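PDB 1H64: putative snRNP Sm-like protein from Pyrococcus abyssi, which probably binds RNA as a ring of seven identical Sm-fold subunits, related to the seven-protein Sm cores of eukaryotic snRNPs. Local coordinates for residues L21-G33 with V40-E52. Numbering follows the deposited sequence.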
# COMPACT_ATOMS: atom_id res chain seq x y z
N LEU C 21 -12.94 -8.87 6.52
CA LEU C 21 -12.18 -8.08 5.56
C LEU C 21 -12.20 -6.61 5.95
O LEU C 21 -13.02 -6.18 6.76
CB LEU C 21 -12.76 -8.30 4.16
CG LEU C 21 -12.83 -9.80 3.82
CD1 LEU C 21 -13.75 -10.01 2.65
CD2 LEU C 21 -11.42 -10.34 3.53
N LYS C 22 -11.27 -5.84 5.39
CA LYS C 22 -11.16 -4.42 5.70
C LYS C 22 -12.35 -3.59 5.20
O LYS C 22 -12.19 -2.45 4.80
CB LYS C 22 -9.87 -3.86 5.07
CG LYS C 22 -8.66 -4.75 5.29
CD LYS C 22 -7.38 -4.14 4.72
CE LYS C 22 -6.18 -5.05 4.91
NZ LYS C 22 -4.90 -4.39 4.48
N LYS C 23 -13.56 -4.16 5.25
CA LYS C 23 -14.74 -3.45 4.76
C LYS C 23 -16.06 -3.67 5.52
O LYS C 23 -17.11 -3.20 5.07
CB LYS C 23 -14.97 -3.81 3.29
CG LYS C 23 -13.77 -3.55 2.38
CD LYS C 23 -13.64 -2.09 2.00
CE LYS C 23 -14.79 -1.66 1.09
NZ LYS C 23 -14.63 -0.25 0.62
N GLY C 24 -16.03 -4.37 6.65
CA GLY C 24 -17.28 -4.63 7.36
C GLY C 24 -17.99 -5.63 6.47
O GLY C 24 -19.22 -5.75 6.44
N PHE C 25 -17.15 -6.34 5.74
CA PHE C 25 -17.49 -7.35 4.76
C PHE C 25 -16.81 -8.64 5.26
O PHE C 25 -15.68 -8.59 5.74
CB PHE C 25 -16.88 -6.87 3.45
CG PHE C 25 -17.16 -7.73 2.27
CD1 PHE C 25 -18.45 -7.91 1.82
CD2 PHE C 25 -16.10 -8.28 1.56
CE1 PHE C 25 -18.69 -8.64 0.67
CE2 PHE C 25 -16.32 -9.01 0.42
CZ PHE C 25 -17.62 -9.19 -0.04
N GLU C 26 -17.48 -9.79 5.15
CA GLU C 26 -16.84 -11.01 5.65
C GLU C 26 -17.15 -12.33 4.96
O GLU C 26 -18.07 -12.43 4.16
CB GLU C 26 -17.10 -11.16 7.16
CG GLU C 26 -18.49 -10.78 7.63
CD GLU C 26 -18.60 -10.72 9.15
OE1 GLU C 26 -17.86 -9.92 9.77
OE2 GLU C 26 -19.42 -11.46 9.73
N PHE C 27 -16.32 -13.33 5.25
CA PHE C 27 -16.50 -14.66 4.71
C PHE C 27 -16.60 -15.62 5.88
O PHE C 27 -15.99 -15.39 6.93
CB PHE C 27 -15.32 -15.09 3.83
CG PHE C 27 -15.27 -14.43 2.49
CD1 PHE C 27 -14.30 -13.46 2.22
CD2 PHE C 27 -16.14 -14.81 1.48
CE1 PHE C 27 -14.20 -12.89 0.96
CE2 PHE C 27 -16.04 -14.24 0.21
CZ PHE C 27 -15.07 -13.28 -0.05
N ARG C 28 -17.38 -16.68 5.70
CA ARG C 28 -17.51 -17.69 6.74
C ARG C 28 -17.46 -19.02 6.02
O ARG C 28 -18.04 -19.18 4.94
CB ARG C 28 -18.82 -17.55 7.52
CG ARG C 28 -19.07 -16.14 8.03
CD ARG C 28 -19.88 -16.14 9.33
NE ARG C 28 -19.09 -16.63 10.46
CZ ARG C 28 -19.47 -16.55 11.73
NH1 ARG C 28 -20.63 -15.99 12.05
NH2 ARG C 28 -18.68 -17.02 12.68
N GLY C 29 -16.72 -19.97 6.58
CA GLY C 29 -16.61 -21.27 5.95
C GLY C 29 -15.73 -22.19 6.77
O GLY C 29 -15.29 -21.83 7.86
N ARG C 30 -15.50 -23.39 6.26
CA ARG C 30 -14.66 -24.34 6.96
C ARG C 30 -13.22 -24.15 6.49
O ARG C 30 -12.94 -24.21 5.30
CB ARG C 30 -15.13 -25.78 6.67
CG ARG C 30 -14.39 -26.85 7.47
CD ARG C 30 -15.03 -28.22 7.28
NE ARG C 30 -15.33 -28.49 5.88
CZ ARG C 30 -14.55 -29.18 5.06
NH1 ARG C 30 -13.40 -29.69 5.50
NH2 ARG C 30 -14.90 -29.35 3.80
N LEU C 31 -12.31 -23.90 7.42
CA LEU C 31 -10.90 -23.71 7.04
C LEU C 31 -10.23 -25.01 6.59
O LEU C 31 -10.16 -25.97 7.35
CB LEU C 31 -10.11 -23.13 8.22
CG LEU C 31 -8.64 -22.77 7.96
CD1 LEU C 31 -8.55 -21.55 7.01
CD2 LEU C 31 -7.97 -22.45 9.29
N ILE C 32 -9.74 -25.07 5.35
CA ILE C 32 -9.09 -26.29 4.89
C ILE C 32 -7.61 -26.14 4.53
O ILE C 32 -6.93 -27.14 4.29
CB ILE C 32 -9.84 -26.93 3.69
CG1 ILE C 32 -10.03 -25.92 2.56
CG2 ILE C 32 -11.20 -27.45 4.16
CD1 ILE C 32 -10.72 -26.51 1.32
N GLY C 33 -7.11 -24.91 4.49
CA GLY C 33 -5.71 -24.71 4.14
C GLY C 33 -5.29 -23.28 4.42
O GLY C 33 -6.14 -22.41 4.63
N VAL C 40 -5.81 -17.80 3.03
CA VAL C 40 -6.53 -18.96 3.56
C VAL C 40 -7.47 -19.58 2.54
O VAL C 40 -7.84 -18.95 1.55
CB VAL C 40 -7.34 -18.60 4.84
CG1 VAL C 40 -6.38 -18.18 5.96
CG2 VAL C 40 -8.35 -17.48 4.55
N VAL C 41 -7.82 -20.84 2.78
CA VAL C 41 -8.72 -21.56 1.88
C VAL C 41 -9.90 -22.03 2.70
O VAL C 41 -9.71 -22.65 3.75
CB VAL C 41 -8.04 -22.80 1.25
CG1 VAL C 41 -9.02 -23.47 0.28
CG2 VAL C 41 -6.77 -22.41 0.49
N LEU C 42 -11.11 -21.71 2.26
CA LEU C 42 -12.31 -22.13 2.97
C LEU C 42 -13.12 -23.03 2.05
O LEU C 42 -13.06 -22.89 0.82
CB LEU C 42 -13.17 -20.92 3.34
CG LEU C 42 -12.53 -19.79 4.14
CD1 LEU C 42 -13.58 -18.73 4.39
CD2 LEU C 42 -11.99 -20.31 5.45
N ALA C 43 -13.85 -23.96 2.66
CA ALA C 43 -14.73 -24.88 1.93
C ALA C 43 -16.17 -24.54 2.35
O ALA C 43 -16.40 -24.09 3.48
CB ALA C 43 -14.39 -26.33 2.29
N ASP C 44 -17.12 -24.75 1.44
CA ASP C 44 -18.54 -24.45 1.70
C ASP C 44 -18.66 -23.05 2.28
O ASP C 44 -19.23 -22.86 3.35
CB ASP C 44 -19.15 -25.46 2.68
CG ASP C 44 -19.01 -26.90 2.21
OD1 ASP C 44 -19.25 -27.16 1.01
OD2 ASP C 44 -18.67 -27.76 3.04
N ALA C 45 -18.15 -22.07 1.54
CA ALA C 45 -18.14 -20.70 2.00
C ALA C 45 -19.29 -19.82 1.55
O ALA C 45 -19.95 -20.10 0.55
CB ALA C 45 -16.81 -20.02 1.59
N GLU C 46 -19.49 -18.74 2.31
CA GLU C 46 -20.50 -17.75 2.01
C GLU C 46 -19.94 -16.35 2.29
O GLU C 46 -19.23 -16.13 3.27
CB GLU C 46 -21.76 -18.00 2.84
CG GLU C 46 -21.54 -18.00 4.35
CD GLU C 46 -22.47 -18.97 5.07
OE1 GLU C 46 -22.30 -20.20 4.90
OE2 GLU C 46 -23.37 -18.52 5.81
N MET C 47 -20.23 -15.42 1.39
CA MET C 47 -19.80 -14.04 1.56
C MET C 47 -20.94 -13.34 2.29
O MET C 47 -22.11 -13.41 1.88
CB MET C 47 -19.55 -13.39 0.21
CG MET C 47 -19.29 -11.90 0.30
SD MET C 47 -19.22 -11.17 -1.34
CE MET C 47 -17.75 -11.96 -1.99
N ILE C 48 -20.61 -12.69 3.40
CA ILE C 48 -21.60 -11.99 4.19
C ILE C 48 -21.41 -10.48 4.07
O ILE C 48 -20.30 -9.97 4.24
CB ILE C 48 -21.51 -12.39 5.68
CG1 ILE C 48 -21.78 -13.89 5.82
CG2 ILE C 48 -22.47 -11.57 6.51
CD1 ILE C 48 -23.11 -14.33 5.25
N GLN C 49 -22.50 -9.78 3.77
CA GLN C 49 -22.48 -8.32 3.63
C GLN C 49 -23.59 -7.71 4.47
O GLN C 49 -24.77 -7.97 4.23
CB GLN C 49 -22.69 -7.93 2.17
CG GLN C 49 -22.70 -6.43 1.95
CD GLN C 49 -23.57 -6.02 0.77
OE1 GLN C 49 -23.61 -4.85 0.39
NE2 GLN C 49 -24.29 -6.98 0.20
N ASP C 50 -23.22 -6.91 5.46
CA ASP C 50 -24.19 -6.27 6.33
C ASP C 50 -25.14 -7.30 6.94
O ASP C 50 -26.34 -7.06 7.05
CB ASP C 50 -25.01 -5.23 5.55
CG ASP C 50 -24.19 -4.01 5.17
OD1 ASP C 50 -23.12 -4.17 4.53
OD2 ASP C 50 -24.61 -2.88 5.49
N GLY C 51 -24.59 -8.45 7.32
CA GLY C 51 -25.39 -9.49 7.94
C GLY C 51 -26.05 -10.54 7.05
O GLY C 51 -26.56 -11.53 7.56
N GLU C 52 -26.03 -10.36 5.73
CA GLU C 52 -26.68 -11.36 4.88
C GLU C 52 -25.79 -12.05 3.84
O GLU C 52 -24.79 -11.50 3.38
CB GLU C 52 -27.91 -10.73 4.20
CG GLU C 52 -27.64 -9.62 3.20
CD GLU C 52 -28.80 -8.65 3.10
OE1 GLU C 52 -29.97 -9.10 3.09
OE2 GLU C 52 -28.54 -7.43 3.02
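The side chain of M47 leaves its strand with CG opposite the backbone N (chi1 172°) and turns at chi3 (-66°), which sets its thioether between two phenylalanines of the facing strand; F25, its ring swung away from its own N (chi1 -178°), presents an edge to SD. This is the strongly bent antiparallel sheet of the Sm fold: the first half of strand 25-33 pairs with 45-49 and, beyond the corner at A43 and D44, its second half with 40-42. The Met-aromatic pair F25-M47 is modelled too close, so its exact spacing is doubtful; M47 CE meets F27 CZ at 3.6 Å. With F25 cut back to an alanine, the thioether would probably lose its neighbour on that side and be freer to turn, and L68 of a neighbouring subunit would lose a packing partner. L42 CD1 and CD2 fill in against F27 CB and L31 CD1, and I60 and I62 pack on the F27 side chain. E26 and I48 trade two nearly straight backbone bonds, I48 N to E26 O being 2.7 Å. Between R28 and R30 a bulge falls at G29, where a side chain would press on L42 and A45. At the far end I32 and G33 both face V41 in a classic bulge, I32 CG1 lying tightly, 3.5 Å, against V41 CG1.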